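Local coordinates for sulfur oxidation protein soxB (Thermus thermophilus, PDB 2WDD) that hydrolyses the sulfur-sulfur bond of cysteine S-thiosulfonate in the Sox sulfur oxidation pathway and carries two manganese ions in its metal site, at residues D280-G285 against G298-V303; A29-F34 against V315-W320; P394-V399 against R501-A506. One frame throughout, in Å; residues are numbered along the deposited sequence. Where two conformers were deposited one is given.

Contact 1. Residues D280-G285 against G298-V303; sequences DLILSG and GKTWIV
Leu281, Ile282 and Leu283 pair in parallel register with Trp301, Ile302 and Val303, the short strand axes running 19° apart. The ladder alternates from one strand to the other. Ile282 N donates to Trp301 O at 2.8 Å, Val303 N returns a bond to Ile282 O at 2.9 Å, and Ser284 N closes the run on Val303 O at 2.8 Å. At the opening end Trp301 N reaches Asp280 O from above the carbonyl plane, 38° out of it. Water bridges Asp280 O to Lys299 O beside that bond; Asp280 OD2 forms a salt bridge with Arg251, while a second water links OD1 to Lys299 O.

The side chain of Leu281 shows how one face is closed. CB and CG stay near the carbonyl oxygen of Trp301. CG is anti to the backbone N (chi1 171°), and from it CD1 comes to 3.3 Å from Trp301 O and 3.8 Å from Trp301 CB, the two side chains crossing at about a right angle. The same methyl also meets Val303 CG2 at 4.1 Å.

Strand 281-284 follows strand 257-262 and helix 266-273, a beta-alpha-beta unit in a mixed sheet, to whose parallel strands 300-304 is added. Directly after Ser284 comes the Gly-His-Thr-His sequence characteristic of metallophosphoesterases, in which His286 and His288 bind manganese, so the pairing lies immediately before two metal ligands in the chain.

The opposite face carries Ile282, Ile302 and Thr300, and helix 266-273 lies on it. Ile282 CG1 packs on the methyl CG2 of Thr300 at 3.8 Å, leaving Thr300 OG1 to bond Ile279 O. At the far end Ser284 OG, hydrogen-bonded to Asp269 of the helix, lies in the conformer given beside the Ile302 CG2 methyl.

Contact 2. Residues A29-F34 against V315-W320; sequences ATLLYF and VDLKLW
Ala29 to Leu31 run antiparallel to Val315 to Leu317, the strand directions 156° apart, with Thr30 and Asp316 forming the non-hydrogen-bonded pair between two hydrogen-bonded ones. Leu31 and Val315 exchange both bonds, Leu31 N to Val315 O at 2.8 Å and Val315 N to Leu31 O at 2.9 Å. The pair Ala29 and Leu317 is less even: Leu317 N bonds Ala29 O at 2.8 Å, but the return from Ala29 N to Leu317 O is weak at 3.4 Å.

On one face Thr30 and Asp316 lie side by side, pointing the same way. Thr30 OG1, anti to its carbonyl carbon (chi1 -63°), donates to Asp316 OD1 at 2.6 Å, a short bond that meets the oxygen nearly along its C-O axis. OD1 also forms a salt bridge with Arg314, and OD2 forms one with Arg328; the carboxylate is therefore held at both oxygens, and the two arginines would probably favour its charged form in this buried place. The other face is apolar: Leu31 CD1 touches Leu317 CD1 at 4.1 Å, and Leu31 CB stands 4.3 Å from Val315 CB.

Strand 29-34 is bordered on its other edge by strand 124-129, whereas strand 311-320 is followed by 323-333. Helix 104-120 covers the Thr30 face through Val118. Against the Leu31 face lies strand 281-284 of the second sheet, whose Leu281 touches both Leu31 and Val315, giving the beta sandwich characteristic of the metallophosphoesterase fold.

Contact 3. Residues P394-V399 against R501-A506; sequences PEVEVV and RYLAAA
Leu503 and Val396 meet at about a right angle in the apolar centre, Leu503 CD2 lying 4.0 Å from Val396 CG2. Leu503 CG is anti to the backbone N (chi1 -177°), and CD2 beyond it also reaches Glu395 CB at 3.7 Å. The second methyl of Val396, CG1, rests on Ala505 CB at 3.9 Å. On the opposite face Val398 CG2 packs against Ala504 CB at 3.7 Å.

Within the 5'-nucleotidase C-terminal domain, the pairs Val398-Ala504 and Val399-Ala505 join strand 398-401 in parallel to strand 501-507, which has strand 431-438 along its other edge. Helix 380-392 covers Val399 and Ala505. The backbone link is irregular: Leu503 O accepts from two successive amides, Glu397 N at 2.8 Å and Val398 N at 3.3 Å, before Ala505 N bonds Val398 O, continuing the parallel ladder.

Farther out, a carboxylate takes over from the backbone. Leu503 N donates to Glu397 OE2 at 2.9 Å, a nearly straight bond (174° at the hydrogen) arriving from above the carboxylate plane. OE1 comes obliquely to Tyr502 CD1 at 3.5 Å, the carboxylate and ring planes 42° apart, and forms a salt bridge with Arg500. An alanine in place of Glu397 would probably leave Leu503 N without this acceptor and Arg500 without this carboxylate. Tyr502 OH bonds Asp497 N.

Contacts 1 and 2 belong to the two facing sheets of the metal-binding part of the chain, their centres 12 Å apart. They touch where Tyr33 OH makes a probable hydrogen bond to Ser284 O, at 3.2 Å, and strand 323-333 packs on both. Contact 3 lies on the opposite side of the chain's centre, its nearest atoms about 25 Å from contact 1. All three are mainly buried, but contacts 1 and 3 also include exposed residues, whereas every touching residue of contact 2 is buried. Their chemistry differs: contact 1 has water at one end, contact 2 buries a threonine-aspartate bond with arginines around the carboxylate, and contact 3 has a carboxylate bonded to a backbone amide.

Contact 1. Residues D280-G285 against G298-V303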
loop_
_atom_site.group_PDB
_atom_site.type_symbol
_atom_site.label_atom_id
_atom_site.label_comp_id
_atom_site.label_asym_id
_atom_site.label_seq_id
_atom_site.Cartn_x
_atom_site.Cartn_y
_atom_site.Cartn_z
ATOM N N ASP A 280 -4.046 14.955 17.674
ATOM C CA ASP A 280 -3.969 16.189 16.903
ATOM C C ASP A 280 -3.690 15.975 15.426
ATOM O O ASP A 280 -4.166 16.727 14.581
ATOM C CB ASP A 280 -2.935 17.127 17.512
ATOM C CG ASP A 280 -3.225 17.425 18.971
ATOM O OD1 ASP A 280 -4.380 17.810 19.273
ATOM O OD2 ASP A 280 -2.342 17.162 19.819
ATOM N N LEU A 281 -2.912 14.945 15.122
ATOM C CA LEU A 281 -2.548 14.660 13.752
ATOM C C LEU A 281 -2.423 13.153 13.609
ATOM O O LEU A 281 -1.928 12.487 14.519
ATOM C CB LEU A 281 -1.186 15.286 13.452
ATOM C CG LEU A 281 -0.499 14.934 12.126
ATOM C CD1 LEU A 281 -1.317 15.478 10.958
ATOM C CD2 LEU A 281 0.940 15.479 12.082
ATOM N N ILE A 282 -2.861 12.629 12.469
ATOM C CA ILE A 282 -2.711 11.203 12.155
ATOM C C ILE A 282 -1.952 11.140 10.838
ATOM O O ILE A 282 -2.347 11.805 9.872
ATOM C CB ILE A 282 -4.060 10.444 12.006
ATOM C CG1 ILE A 282 -4.833 10.441 13.326
ATOM C CG2 ILE A 282 -3.794 8.978 11.587
ATOM C CD1 ILE A 282 -6.261 9.939 13.216
ATOM N N LEU A 283 -0.883 10.344 10.813
ATOM C CA LEU A 283 -0.080 10.070 9.620
ATOM C C LEU A 283 -0.621 8.684 9.228
ATOM O O LEU A 283 -0.351 7.680 9.900
ATOM C CB LEU A 283 1.414 10.034 9.969
ATOM C CG LEU A 283 1.928 11.394 10.483
ATOM C CD1 LEU A 283 3.392 11.331 10.899
ATOM C CD2 LEU A 283 1.684 12.516 9.442
ATOM N N SER A 284 -1.447 8.672 8.182
ATOM C CA SER A 284 -2.178 7.479 7.755
ATOM C C SER A 284 -1.537 6.654 6.653
ATOM O O SER A 284 -1.500 7.073 5.492
ATOM C CB SER A 284 -3.596 7.861 7.288
ATOM O OG SER A 284 -4.392 8.410 8.323
ATOM N N GLY A 285 -1.097 5.453 7.008
ATOM C CA GLY A 285 -0.538 4.520 6.046
ATOM C C GLY A 285 -1.596 3.502 5.655
ATOM O O GLY A 285 -2.782 3.706 5.881
ATOM N N GLY A 298 -13.123 15.844 12.697
ATOM C CA GLY A 298 -13.277 16.158 14.107
ATOM C C GLY A 298 -12.283 17.259 14.441
ATOM O O GLY A 298 -12.218 18.273 13.750
ATOM N N LYS A 299 -11.464 17.034 15.463
ATOM C CA LYS A 299 -10.440 17.992 15.857
ATOM C C LYS A 299 -9.055 17.465 15.467
ATOM O O LYS A 299 -8.049 17.791 16.098
ATOM C CB LYS A 299 -10.498 18.201 17.373
ATOM C CG LYS A 299 -11.807 18.813 17.856
ATOM C CD LYS A 299 -12.052 20.156 17.192
ATOM C CE LYS A 299 -13.478 20.633 17.407
ATOM N NZ LYS A 299 -13.649 22.059 17.004
ATOM N N THR A 300 -9.008 16.657 14.411
ATOM C CA THR A 300 -7.757 16.040 13.981
ATOM C C THR A 300 -7.441 16.343 12.523
ATOM O O THR A 300 -8.341 16.368 11.691
ATOM C CB THR A 300 -7.878 14.506 14.139
ATOM O OG1 THR A 300 -8.213 14.187 15.494
ATOM C CG2 THR A 300 -6.603 13.779 13.703
ATOM N N TRP A 301 -6.157 16.493 12.214
ATOM C CA TRP A 301 -5.704 16.607 10.825
ATOM C C TRP A 301 -5.193 15.220 10.426
ATOM O O TRP A 301 -4.521 14.563 11.219
ATOM C CB TRP A 301 -4.530 17.578 10.707
ATOM C CG TRP A 301 -4.931 19.007 10.897
ATOM C CD1 TRP A 301 -4.635 19.805 11.965
ATOM C CD2 TRP A 301 -5.721 19.799 10.005
ATOM N NE1 TRP A 301 -5.194 21.050 11.787
ATOM C CE2 TRP A 301 -5.853 21.077 10.587
ATOM C CE3 TRP A 301 -6.321 19.557 8.769
ATOM C CZ2 TRP A 301 -6.585 22.103 9.984
ATOM C CZ3 TRP A 301 -7.035 20.585 8.162
ATOM C CH2 TRP A 301 -7.161 21.837 8.775
ATOM N N ILE A 302 -5.436 14.818 9.182
ATOM C CA ILE A 302 -4.974 13.519 8.679
ATOM C C ILE A 302 -4.148 13.724 7.413
ATOM O O ILE A 302 -4.569 14.444 6.493
ATOM C CB ILE A 302 -6.170 12.598 8.401
ATOM C CG1 ILE A 302 -6.947 12.342 9.701
ATOM C CG2 ILE A 302 -5.699 11.263 7.803
ATOM C CD1 ILE A 302 -8.203 11.502 9.514
ATOM N N VAL A 303 -2.953 13.135 7.385
ATOM C CA VAL A 303 -2.068 13.209 6.223
ATOM C C VAL A 303 -1.694 11.776 5.844
ATOM O O VAL A 303 -1.194 11.027 6.680
ATOM C CB VAL A 303 -0.813 14.029 6.541
ATOM C CG1 VAL A 303 0.202 13.949 5.410
ATOM C CG2 VAL A 303 -1.207 15.480 6.846
HETATM O O HOH W 1 -5.463 19.063 15.486
HETATM O O HOH W 2 -7.268 17.342 18.858
#

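Contact 2. Residues A29-F34 against V315-W320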
loop_
_atom_site.group_PDB
_atom_site.type_symbol
_atom_site.label_atom_id
_atom_site.label_comp_id
_atom_site.label_asym_id
_atom_site.label_seq_id
_atom_site.Cartn_x
_atom_site.Cartn_y
_atom_site.Cartn_z
ATOM N N ALA A 29 8.391 22.137 14.693
ATOM C CA ALA A 29 8.826 20.774 14.418
ATOM C C ALA A 29 8.462 20.385 13.003
ATOM O O ALA A 29 7.459 20.844 12.456
ATOM C CB ALA A 29 8.174 19.807 15.402
ATOM N N THR A 30 9.271 19.517 12.421
ATOM C CA THR A 30 8.990 19.038 11.083
ATOM C C THR A 30 8.998 17.531 11.093
ATOM O O THR A 30 9.945 16.917 11.578
ATOM C CB THR A 30 9.999 19.552 10.066
ATOM O OG1 THR A 30 9.907 20.981 9.995
ATOM C CG2 THR A 30 9.710 18.948 8.680
ATOM N N LEU A 31 7.954 16.943 10.517
ATOM C CA LEU A 31 7.874 15.493 10.379
ATOM C C LEU A 31 8.098 15.169 8.900
ATOM O O LEU A 31 7.489 15.781 8.012
ATOM C CB LEU A 31 6.511 14.968 10.844
ATOM C CG LEU A 31 6.003 15.448 12.212
ATOM C CD1 LEU A 31 4.660 14.833 12.527
ATOM C CD2 LEU A 31 7.024 15.112 13.300
ATOM N N LEU A 32 9.030 14.258 8.638
ATOM C CA LEU A 32 9.334 13.800 7.282
ATOM C C LEU A 32 8.789 12.380 7.276
ATOM O O LEU A 32 9.326 11.490 7.940
ATOM C CB LEU A 32 10.834 13.835 7.006
ATOM C CG LEU A 32 11.406 15.257 7.177
ATOM C CD1 LEU A 32 12.933 15.281 7.029
ATOM C CD2 LEU A 32 10.738 16.241 6.200
ATOM N N TYR A 33 7.651 12.214 6.612
ATOM C CA TYR A 33 6.887 10.983 6.670
ATOM C C TYR A 33 6.730 10.271 5.334
ATOM O O TYR A 33 6.389 10.881 4.326
ATOM C CB TYR A 33 5.501 11.355 7.214
ATOM C CG TYR A 33 4.433 10.301 7.089
ATOM C CD1 TYR A 33 4.609 9.039 7.643
ATOM C CD2 TYR A 33 3.193 10.602 6.503
ATOM C CE1 TYR A 33 3.613 8.071 7.551
ATOM C CE2 TYR A 33 2.192 9.643 6.413
ATOM C CZ TYR A 33 2.409 8.383 6.949
ATOM O OH TYR A 33 1.428 7.421 6.845
ATOM N N PHE A 34 6.958 8.965 5.343
ATOM C CA PHE A 34 6.692 8.142 4.168
ATOM C C PHE A 34 6.124 6.837 4.703
ATOM O O PHE A 34 6.301 6.514 5.877
ATOM C CB PHE A 34 7.942 7.904 3.320
ATOM C CG PHE A 34 9.000 7.095 4.012
ATOM C CD1 PHE A 34 9.100 5.724 3.805
ATOM C CD2 PHE A 34 9.888 7.705 4.888
ATOM C CE1 PHE A 34 10.084 4.977 4.455
ATOM C CE2 PHE A 34 10.858 6.959 5.555
ATOM C CZ PHE A 34 10.968 5.594 5.318
ATOM N N VAL A 315 5.588 17.638 6.972
ATOM C CA VAL A 315 4.550 18.237 7.796
ATOM C C VAL A 315 5.190 19.116 8.859
ATOM O O VAL A 315 5.808 18.613 9.797
ATOM C CB VAL A 315 3.648 17.180 8.447
ATOM C CG1 VAL A 315 2.481 17.839 9.187
ATOM C CG2 VAL A 315 3.132 16.187 7.398
ATOM N N ASP A 316 5.035 20.431 8.709
ATOM C CA ASP A 316 5.614 21.388 9.655
ATOM C C ASP A 316 4.542 21.802 10.633
ATOM O O ASP A 316 3.431 22.124 10.236
ATOM C CB ASP A 316 6.159 22.607 8.919
ATOM C CG ASP A 316 7.142 22.232 7.837
ATOM O OD1 ASP A 316 8.168 21.617 8.179
ATOM O OD2 ASP A 316 6.890 22.537 6.648
ATOM N N LEU A 317 4.853 21.711 11.921
ATOM C CA LEU A 317 3.884 21.994 12.961
ATOM C C LEU A 317 4.184 23.215 13.817
ATOM O O LEU A 317 5.277 23.338 14.384
ATOM C CB LEU A 317 3.766 20.800 13.915
ATOM C CG LEU A 317 3.555 19.426 13.277
ATOM C CD1 LEU A 317 3.599 18.323 14.336
ATOM C CD2 LEU A 317 2.240 19.416 12.510
ATOM N N LYS A 318 3.177 24.069 13.983
ATOM C CA LYS A 318 3.270 25.162 14.940
ATOM C C LYS A 318 2.507 24.610 16.138
ATOM O O LYS A 318 1.303 24.365 16.059
ATOM C CB LYS A 318 2.535 26.401 14.435
ATOM C CG LYS A 318 3.393 27.341 13.656
ATOM C CD LYS A 318 2.601 28.589 13.321
ATOM C CE LYS A 318 3.452 29.610 12.606
ATOM N NZ LYS A 318 2.618 30.781 12.212
ATOM N N LEU A 319 3.200 24.385 17.243
ATOM C CA LEU A 319 2.555 23.805 18.402
ATOM C C LEU A 319 2.113 24.866 19.396
ATOM O O LEU A 319 2.592 26.005 19.357
ATOM C CB LEU A 319 3.517 22.837 19.109
ATOM C CG LEU A 319 4.164 21.761 18.223
ATOM C CD1 LEU A 319 5.179 20.941 19.016
ATOM C CD2 LEU A 319 3.098 20.865 17.625
ATOM N N TRP A 320 1.210 24.466 20.283
ATOM C CA TRP A 320 0.801 25.279 21.420
ATOM C C TRP A 320 0.646 24.364 22.625
ATOM O O TRP A 320 0.727 23.133 22.498
ATOM C CB TRP A 320 -0.446 26.125 21.141
ATOM C CG TRP A 320 -1.754 25.389 21.118
ATOM C CD1 TRP A 320 -2.244 24.609 20.099
ATOM C CD2 TRP A 320 -2.785 25.429 22.117
ATOM N NE1 TRP A 320 -3.501 24.150 20.419
ATOM C CE2 TRP A 320 -3.861 24.646 21.645
ATOM C CE3 TRP A 320 -2.915 26.077 23.353
ATOM C CZ2 TRP A 320 -5.044 24.472 22.376
ATOM C CZ3 TRP A 320 -4.084 25.883 24.089
ATOM C CH2 TRP A 320 -5.139 25.109 23.589
#

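Contact 3. Residues P394-V399 against R501-A506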
loop_
_atom_site.group_PDB
_atom_site.type_symbol
_atom_site.label_atom_id
_atom_site.label_comp_id
_atom_site.label_asym_id
_atom_site.label_seq_id
_atom_site.Cartn_x
_atom_site.Cartn_y
_atom_site.Cartn_z
ATOM N N PRO A 394 -4.224 -24.651 -18.930
ATOM C CA PRO A 394 -5.414 -24.475 -19.767
ATOM C C PRO A 394 -6.722 -25.002 -19.165
ATOM O O PRO A 394 -7.802 -24.561 -19.557
ATOM C CB PRO A 394 -5.049 -25.221 -21.061
ATOM C CG PRO A 394 -3.549 -25.292 -21.061
ATOM C CD PRO A 394 -3.153 -25.393 -19.617
ATOM N N GLU A 395 -6.631 -25.916 -18.197
ATOM C CA GLU A 395 -7.823 -26.449 -17.546
ATOM C C GLU A 395 -8.503 -25.422 -16.631
ATOM O O GLU A 395 -9.693 -25.541 -16.327
ATOM C CB GLU A 395 -7.462 -27.701 -16.742
ATOM C CG GLU A 395 -6.532 -28.661 -17.481
ATOM C CD GLU A 395 -5.077 -28.559 -17.033
ATOM O OE1 GLU A 395 -4.476 -29.618 -16.755
ATOM O OE2 GLU A 395 -4.515 -27.442 -17.008
ATOM N N VAL A 396 -7.753 -24.407 -16.206
ATOM C CA VAL A 396 -8.294 -23.387 -15.302
ATOM C C VAL A 396 -9.349 -22.517 -15.963
ATOM O O VAL A 396 -9.105 -21.941 -17.032
ATOM C CB VAL A 396 -7.185 -22.531 -14.703
ATOM C CG1 VAL A 396 -7.779 -21.388 -13.870
ATOM C CG2 VAL A 396 -6.253 -23.387 -13.872
ATOM N N GLU A 397 -10.485 -22.366 -15.282
ATOM C CA GLU A 397 -11.601 -21.571 -15.779
ATOM C C GLU A 397 -11.656 -20.159 -15.217
ATOM O O GLU A 397 -12.061 -19.235 -15.913
ATOM C CB GLU A 397 -12.927 -22.292 -15.548
ATOM C CG GLU A 397 -12.991 -23.608 -16.317
ATOM C CD GLU A 397 -14.032 -24.564 -15.786
ATOM O OE1 GLU A 397 -15.183 -24.471 -16.238
ATOM O OE2 GLU A 397 -13.679 -25.462 -14.993
ATOM N N VAL A 398 -11.254 -19.998 -13.957
ATOM C CA VAL A 398 -11.254 -18.682 -13.323
ATOM C C VAL A 398 -9.966 -18.516 -12.521
ATOM O O VAL A 398 -9.557 -19.420 -11.796
ATOM C CB VAL A 398 -12.495 -18.483 -12.431
ATOM C CG1 VAL A 398 -13.749 -18.292 -13.284
ATOM C CG2 VAL A 398 -12.662 -19.648 -11.458
ATOM N N VAL A 399 -9.332 -17.352 -12.639
ATOM C CA VAL A 399 -8.113 -17.073 -11.881
ATOM C C VAL A 399 -8.396 -15.909 -10.941
ATOM O O VAL A 399 -8.703 -14.809 -11.411
ATOM C CB VAL A 399 -6.935 -16.710 -12.798
ATOM C CG1 VAL A 399 -5.679 -16.433 -11.974
ATOM C CG2 VAL A 399 -6.694 -17.803 -13.867
ATOM N N ARG A 501 -19.036 -27.412 -10.874
ATOM C CA ARG A 501 -17.705 -27.325 -10.289
ATOM C C ARG A 501 -16.816 -26.679 -11.345
ATOM O O ARG A 501 -16.766 -27.143 -12.489
ATOM C CB ARG A 501 -17.158 -28.722 -9.967
ATOM C CG ARG A 501 -17.779 -29.391 -8.752
ATOM C CD ARG A 501 -16.830 -30.420 -8.140
ATOM N NE ARG A 501 -16.014 -31.100 -9.144
ATOM C CZ ARG A 501 -14.861 -31.713 -8.885
ATOM N NH1 ARG A 501 -14.378 -31.729 -7.650
ATOM N NH2 ARG A 501 -14.189 -32.309 -9.861
ATOM N N TYR A 502 -16.154 -25.590 -10.978
ATOM C CA TYR A 502 -15.264 -24.884 -11.889
ATOM C C TYR A 502 -13.847 -25.001 -11.355
ATOM O O TYR A 502 -13.630 -24.922 -10.138
ATOM C CB TYR A 502 -15.625 -23.398 -11.922
ATOM C CG TYR A 502 -16.960 -23.076 -12.552
ATOM C CD1 TYR A 502 -17.048 -22.727 -13.896
ATOM C CD2 TYR A 502 -18.123 -23.064 -11.795
ATOM C CE1 TYR A 502 -18.262 -22.419 -14.476
ATOM C CE2 TYR A 502 -19.352 -22.752 -12.367
ATOM C CZ TYR A 502 -19.411 -22.430 -13.709
ATOM O OH TYR A 502 -20.615 -22.095 -14.287
ATOM N N LEU A 503 -12.874 -25.166 -12.245
ATOM C CA LEU A 503 -11.485 -25.208 -11.792
ATOM C C LEU A 503 -10.998 -23.775 -11.630
ATOM O O LEU A 503 -11.037 -22.971 -12.572
ATOM C CB LEU A 503 -10.575 -25.984 -12.746
ATOM C CG LEU A 503 -9.128 -26.103 -12.252
ATOM C CD1 LEU A 503 -9.042 -26.800 -10.897
ATOM C CD2 LEU A 503 -8.255 -26.815 -13.275
ATOM N N ALA A 504 -10.570 -23.460 -10.413
ATOM C CA ALA A 504 -10.116 -22.130 -10.079
ATOM C C ALA A 504 -8.637 -22.133 -9.759
ATOM O O ALA A 504 -8.045 -23.167 -9.448
ATOM C CB ALA A 504 -10.889 -21.590 -8.882
ATOM N N ALA A 505 -8.042 -20.951 -9.820
ATOM C CA ALA A 505 -6.653 -20.788 -9.418
ATOM C C ALA A 505 -6.616 -19.528 -8.573
ATOM O O ALA A 505 -7.394 -18.614 -8.799
ATOM C CB ALA A 505 -5.735 -20.647 -10.633
ATOM N N ALA A 506 -5.769 -19.508 -7.552
ATOM C CA ALA A 506 -5.674 -18.326 -6.693
ATOM C C ALA A 506 -4.310 -18.286 -6.051
ATOM O O ALA A 506 -3.700 -19.325 -5.823
ATOM C CB ALA A 506 -6.748 -18.371 -5.607
#